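Long-range contact in minor structural protein 4 (Lactococcus phage Tuc2009, PDB 5E7T), which probably forms part of the phage baseplate, as a structural protein with an immunoglobulin-like domain of the baseplate upper protein family: residues A[59-71]-A[82-94]. Residues are numbered along the deposited sequence; the frame is centred on the assembly and turned at random.
Sequences INVELPSVYAMAG and LINGTEIMRFVIE
Val61 faces Phe91 and Ile59 faces Ile93 across the core, strands 59-63 and 87-94 running roughly antiparallel (141°) with their axes 10.9 Å apart, so side chains fill the gap between these strands. No hydrogen bond crosses the contact. Phe91 presents its ring edge: with chi1 at -173°, Val61 points CG1 at the CE2-CD2 side, in the ring plane and 3.8 Å from Phe91 CE2, and Leu63 CD1 reaches CZ near the same plane. At one end of the row Ile59 and Ile93 meet through their CD1 methyls; toward the other, Leu63 CD1 also touches the Met89 sulfur, and a chi3 of -77° turns the Met89 methyl back, CE lying 3.6 Å from Tyr67 O.

Beyond the 3-10 turn 65-67, the chain comes back over the hairpin of strands 79-84 and 87-94. Met69 runs alongside Met89 in the opposite sense, its SD 4.0 Å from Met89 CE, and its CE packs against Leu82 CG and Asn84 CB. Leu82 CD1 sits beside the carbonyl oxygens of Ala70 and Gly71. At Gly71, whose backbone angles favour glycine, the main chains draw together, its CA 4.2 Å from Asn84 CA. Glu87 CB and OE2 lie near the Met69 sulfur, while OE2 is hydrogen-bonded to Tyr22 of strand 17-24.

Leu82 also touches Phe4 and Phe91 touches Val6, both of strand 4-10, which pairs with strand 58-63. Apolar packing thus joins the facing strands, consistent with an immunoglobulin-like core, while Met69 and backbone 70-71 seat the loop on the hairpin.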
loop_
_atom_site.group_PDB
_atom_site.type_symbol
_atom_site.label_atom_id
_atom_site.label_comp_id
_atom_site.label_asym_id
_atom_site.label_seq_id
_atom_site.Cartn_x
_atom_site.Cartn_y
_atom_site.Cartn_z
ATOM N N ILE A 59 28.406 -15.408 11.502
ATOM C CA ILE A 59 28.820 -13.996 11.705
ATOM C C ILE A 59 29.828 -14.018 12.846
ATOM O O ILE A 59 29.593 -14.691 13.846
ATOM C CB ILE A 59 27.616 -13.064 12.102
ATOM C CG1 ILE A 59 26.409 -13.204 11.141
ATOM C CG2 ILE A 59 28.056 -11.592 12.257
ATOM C CD1 ILE A 59 25.167 -12.410 11.527
ATOM N N ASN A 60 30.932 -13.291 12.716
ATOM C CA ASN A 60 31.907 -13.201 13.791
ATOM C C ASN A 60 31.915 -11.748 14.191
ATOM O O ASN A 60 32.292 -10.873 13.387
ATOM C CB ASN A 60 33.279 -13.684 13.358
ATOM C CG ASN A 60 34.362 -13.324 14.331
ATOM O OD1 ASN A 60 34.883 -12.209 14.336
ATOM N ND2 ASN A 60 34.726 -14.251 15.178
ATOM N N VAL A 61 31.458 -11.486 15.430
ATOM C CA VAL A 61 31.354 -10.147 15.985
ATOM C C VAL A 61 32.603 -9.861 16.811
ATOM O O VAL A 61 32.742 -10.384 17.914
ATOM C CB VAL A 61 30.048 -9.991 16.797
ATOM C CG1 VAL A 61 29.846 -8.547 17.230
ATOM C CG2 VAL A 61 28.841 -10.493 16.014
ATOM N N GLU A 62 33.540 -9.089 16.248
ATOM C CA GLU A 62 34.775 -8.714 16.938
ATOM C C GLU A 62 34.584 -7.411 17.662
ATOM O O GLU A 62 34.346 -6.354 17.046
ATOM C CB GLU A 62 35.969 -8.613 15.990
ATOM C CG GLU A 62 37.262 -8.291 16.714
ATOM C CD GLU A 62 38.512 -8.359 15.867
ATOM O OE1 GLU A 62 38.920 -9.482 15.490
ATOM O OE2 GLU A 62 39.107 -7.289 15.610
ATOM N N LEU A 63 34.722 -7.493 18.984
ATOM C CA LEU A 63 34.607 -6.368 19.903
ATOM C C LEU A 63 35.967 -6.067 20.528
ATOM O O LEU A 63 36.784 -6.987 20.667
ATOM C CB LEU A 63 33.612 -6.727 21.016
ATOM C CG LEU A 63 32.180 -6.903 20.585
ATOM C CD1 LEU A 63 31.463 -7.816 21.530
ATOM C CD2 LEU A 63 31.473 -5.537 20.364
ATOM N N PRO A 64 36.228 -4.815 20.966
ATOM C CA PRO A 64 37.508 -4.538 21.638
ATOM C C PRO A 64 37.699 -5.441 22.864
ATOM O O PRO A 64 36.731 -5.718 23.592
ATOM C CB PRO A 64 37.393 -3.056 22.015
ATOM C CG PRO A 64 36.400 -2.492 21.039
ATOM C CD PRO A 64 35.394 -3.594 20.892
ATOM N N SER A 65 38.951 -5.944 23.039
ATOM C CA SER A 65 39.394 -6.850 24.104
ATOM C C SER A 65 38.965 -6.415 25.512
ATOM O O SER A 65 38.751 -7.260 26.379
ATOM C CB SER A 65 40.907 -7.031 24.040
ATOM O OG SER A 65 41.285 -8.037 23.112
ATOM N N VAL A 66 38.827 -5.102 25.724
ATOM C CA VAL A 66 38.408 -4.495 26.984
ATOM C C VAL A 66 36.962 -4.935 27.382
ATOM O O VAL A 66 36.681 -5.048 28.577
ATOM C CB VAL A 66 38.623 -2.951 26.951
ATOM C CG1 VAL A 66 38.037 -2.303 25.693
ATOM C CG2 VAL A 66 38.128 -2.266 28.220
ATOM N N TYR A 67 36.087 -5.244 26.403
ATOM C CA TYR A 67 34.718 -5.692 26.688
ATOM C C TYR A 67 34.600 -7.163 27.044
ATOM O O TYR A 67 33.561 -7.578 27.544
ATOM C CB TYR A 67 33.761 -5.346 25.543
ATOM C CG TYR A 67 33.701 -3.865 25.271
ATOM C CD1 TYR A 67 33.118 -2.989 26.182
ATOM C CD2 TYR A 67 34.251 -3.330 24.112
ATOM C CE1 TYR A 67 33.112 -1.614 25.962
ATOM C CE2 TYR A 67 34.230 -1.957 23.868
ATOM C CZ TYR A 67 33.667 -1.100 24.800
ATOM O OH TYR A 67 33.654 0.255 24.555
ATOM N N ALA A 68 35.653 -7.942 26.808
ATOM C CA ALA A 68 35.689 -9.377 27.066
ATOM C C ALA A 68 35.090 -9.795 28.385
ATOM O O ALA A 68 35.550 -9.381 29.448
ATOM C CB ALA A 68 37.103 -9.905 26.941
ATOM N N MET A 69 34.032 -10.586 28.312
ATOM C CA MET A 69 33.391 -11.088 29.502
ATOM C C MET A 69 32.917 -12.500 29.337
ATOM O O MET A 69 32.734 -12.980 28.218
ATOM C CB MET A 69 32.284 -10.163 29.999
ATOM C CG MET A 69 31.044 -10.165 29.163
ATOM S SD MET A 69 29.819 -9.067 29.900
ATOM C CE MET A 69 28.417 -9.939 29.533
ATOM N N ALA A 70 32.743 -13.167 30.483
ATOM C CA ALA A 70 32.260 -14.531 30.626
ATOM C C ALA A 70 30.737 -14.478 30.593
ATOM O O ALA A 70 30.159 -13.457 30.211
ATOM C CB ALA A 70 32.720 -15.066 31.972
ATOM N N GLY A 71 30.089 -15.559 31.003
ATOM C CA GLY A 71 28.641 -15.551 31.111
ATOM C C GLY A 71 27.846 -16.501 30.262
ATOM O O GLY A 71 28.311 -17.013 29.239
ATOM N N LEU A 82 24.422 -12.117 26.182
ATOM C CA LEU A 82 25.555 -12.691 26.904
ATOM C C LEU A 82 25.394 -12.139 28.329
ATOM O O LEU A 82 25.638 -10.959 28.554
ATOM C CB LEU A 82 26.903 -12.320 26.208
ATOM C CG LEU A 82 28.259 -12.722 26.839
ATOM C CD1 LEU A 82 28.310 -14.193 27.273
ATOM C CD2 LEU A 82 29.376 -12.486 25.870
ATOM N N ILE A 83 24.815 -12.956 29.239
ATOM C CA ILE A 83 24.490 -12.543 30.606
ATOM C C ILE A 83 25.553 -12.973 31.578
ATOM O O ILE A 83 25.750 -14.176 31.738
ATOM C CB ILE A 83 23.085 -13.041 31.072
ATOM C CG1 ILE A 83 22.035 -13.010 29.929
ATOM C CG2 ILE A 83 22.620 -12.242 32.289
ATOM C CD1 ILE A 83 20.625 -13.480 30.300
ATOM N N ASN A 84 26.209 -12.008 32.258
ATOM C CA ASN A 84 27.219 -12.257 33.290
ATOM C C ASN A 84 26.796 -11.503 34.540
ATOM O O ASN A 84 27.065 -10.309 34.687
ATOM C CB ASN A 84 28.624 -11.854 32.827
ATOM C CG ASN A 84 29.696 -11.927 33.896
ATOM O OD1 ASN A 84 29.754 -12.851 34.723
ATOM N ND2 ASN A 84 30.567 -10.933 33.898
ATOM N N GLY A 85 26.061 -12.196 35.396
ATOM C CA GLY A 85 25.511 -11.613 36.605
ATOM C C GLY A 85 24.488 -10.544 36.288
ATOM O O GLY A 85 23.381 -10.832 35.798
ATOM N N THR A 86 24.932 -9.296 36.491
ATOM C CA THR A 86 24.247 -8.006 36.377
ATOM C C THR A 86 24.409 -7.385 34.977
ATOM O O THR A 86 23.613 -6.522 34.589
ATOM C CB THR A 86 24.900 -7.134 37.472
ATOM O OG1 THR A 86 23.921 -6.629 38.362
ATOM C CG2 THR A 86 25.792 -6.030 36.945
ATOM N N GLU A 87 25.486 -7.797 34.250
ATOM C CA GLU A 87 25.902 -7.284 32.951
ATOM C C GLU A 87 25.303 -8.050 31.833
ATOM O O GLU A 87 25.306 -9.275 31.861
ATOM C CB GLU A 87 27.416 -7.401 32.795
ATOM C CG GLU A 87 28.242 -6.524 33.697
ATOM C CD GLU A 87 29.714 -6.824 33.529
ATOM O OE1 GLU A 87 30.193 -7.784 34.172
ATOM O OE2 GLU A 87 30.365 -6.165 32.686
ATOM N N ILE A 88 24.864 -7.334 30.800
ATOM C CA ILE A 88 24.339 -7.916 29.578
ATOM C C ILE A 88 24.947 -7.261 28.371
ATOM O O ILE A 88 25.061 -6.040 28.302
ATOM C CB ILE A 88 22.789 -7.967 29.513
ATOM C CG1 ILE A 88 22.315 -9.213 30.223
ATOM C CG2 ILE A 88 22.284 -8.003 28.062
ATOM C CD1 ILE A 88 20.989 -9.353 30.259
ATOM N N MET A 89 25.339 -8.095 27.420
ATOM C CA MET A 89 25.818 -7.675 26.127
ATOM C C MET A 89 24.800 -8.263 25.180
ATOM O O MET A 89 24.565 -9.480 25.188
ATOM C CB MET A 89 27.209 -8.187 25.866
ATOM C CG MET A 89 27.942 -7.321 24.942
ATOM S SD MET A 89 29.667 -7.769 24.955
ATOM C CE MET A 89 30.195 -6.991 26.540
ATOM N N ARG A 90 24.103 -7.373 24.469
ATOM C CA ARG A 90 23.000 -7.701 23.589
ATOM C C ARG A 90 23.439 -7.566 22.126
ATOM O O ARG A 90 24.041 -6.553 21.763
ATOM C CB ARG A 90 21.844 -6.748 23.916
ATOM C CG ARG A 90 20.540 -7.141 23.286
ATOM C CD ARG A 90 19.618 -5.959 23.107
ATOM N NE ARG A 90 18.376 -6.411 22.497
ATOM C CZ ARG A 90 17.461 -5.625 21.950
ATOM N NH1 ARG A 90 17.647 -4.321 21.898
ATOM N NH2 ARG A 90 16.366 -6.148 21.410
ATOM N N PHE A 91 23.138 -8.587 21.292
ATOM C CA PHE A 91 23.482 -8.648 19.865
ATOM C C PHE A 91 22.195 -8.755 19.070
ATOM O O PHE A 91 21.483 -9.733 19.213
ATOM C CB PHE A 91 24.385 -9.867 19.592
ATOM C CG PHE A 91 25.699 -9.856 20.348
ATOM C CD1 PHE A 91 25.749 -10.188 21.702
ATOM C CD2 PHE A 91 26.887 -9.521 19.706
ATOM C CE1 PHE A 91 26.957 -10.157 22.401
ATOM C CE2 PHE A 91 28.097 -9.490 20.412
ATOM C CZ PHE A 91 28.121 -9.814 21.752
ATOM N N VAL A 92 21.856 -7.741 18.285
ATOM C CA VAL A 92 20.614 -7.790 17.520
ATOM C C VAL A 92 20.929 -8.005 16.057
ATOM O O VAL A 92 21.540 -7.128 15.420
ATOM C CB VAL A 92 19.686 -6.552 17.714
ATOM C CG1 VAL A 92 18.340 -6.758 17.030
ATOM C CG2 VAL A 92 19.487 -6.222 19.183
ATOM N N ILE A 93 20.467 -9.167 15.522
ATOM C CA ILE A 93 20.590 -9.576 14.115
ATOM C C ILE A 93 19.486 -8.899 13.284
ATOM O O ILE A 93 18.424 -8.564 13.824
ATOM C CB ILE A 93 20.528 -11.114 13.989
ATOM C CG1 ILE A 93 21.143 -11.602 12.663
ATOM C CG2 ILE A 93 19.095 -11.644 14.202
ATOM C CD1 ILE A 93 21.562 -13.059 12.636
ATOM N N GLU A 94 19.734 -8.709 11.982
ATOM C CA GLU A 94 18.755 -8.135 11.073
ATOM C C GLU A 94 18.675 -9.006 9.835
ATOM O O GLU A 94 19.690 -9.256 9.197
ATOM C CB GLU A 94 19.142 -6.696 10.705
ATOM C CG GLU A 94 18.037 -5.891 10.028
ATOM C CD GLU A 94 18.432 -4.567 9.394
ATOM O OE1 GLU A 94 19.489 -4.002 9.760
ATOM O OE2 GLU A 94 17.653 -4.076 8.543
#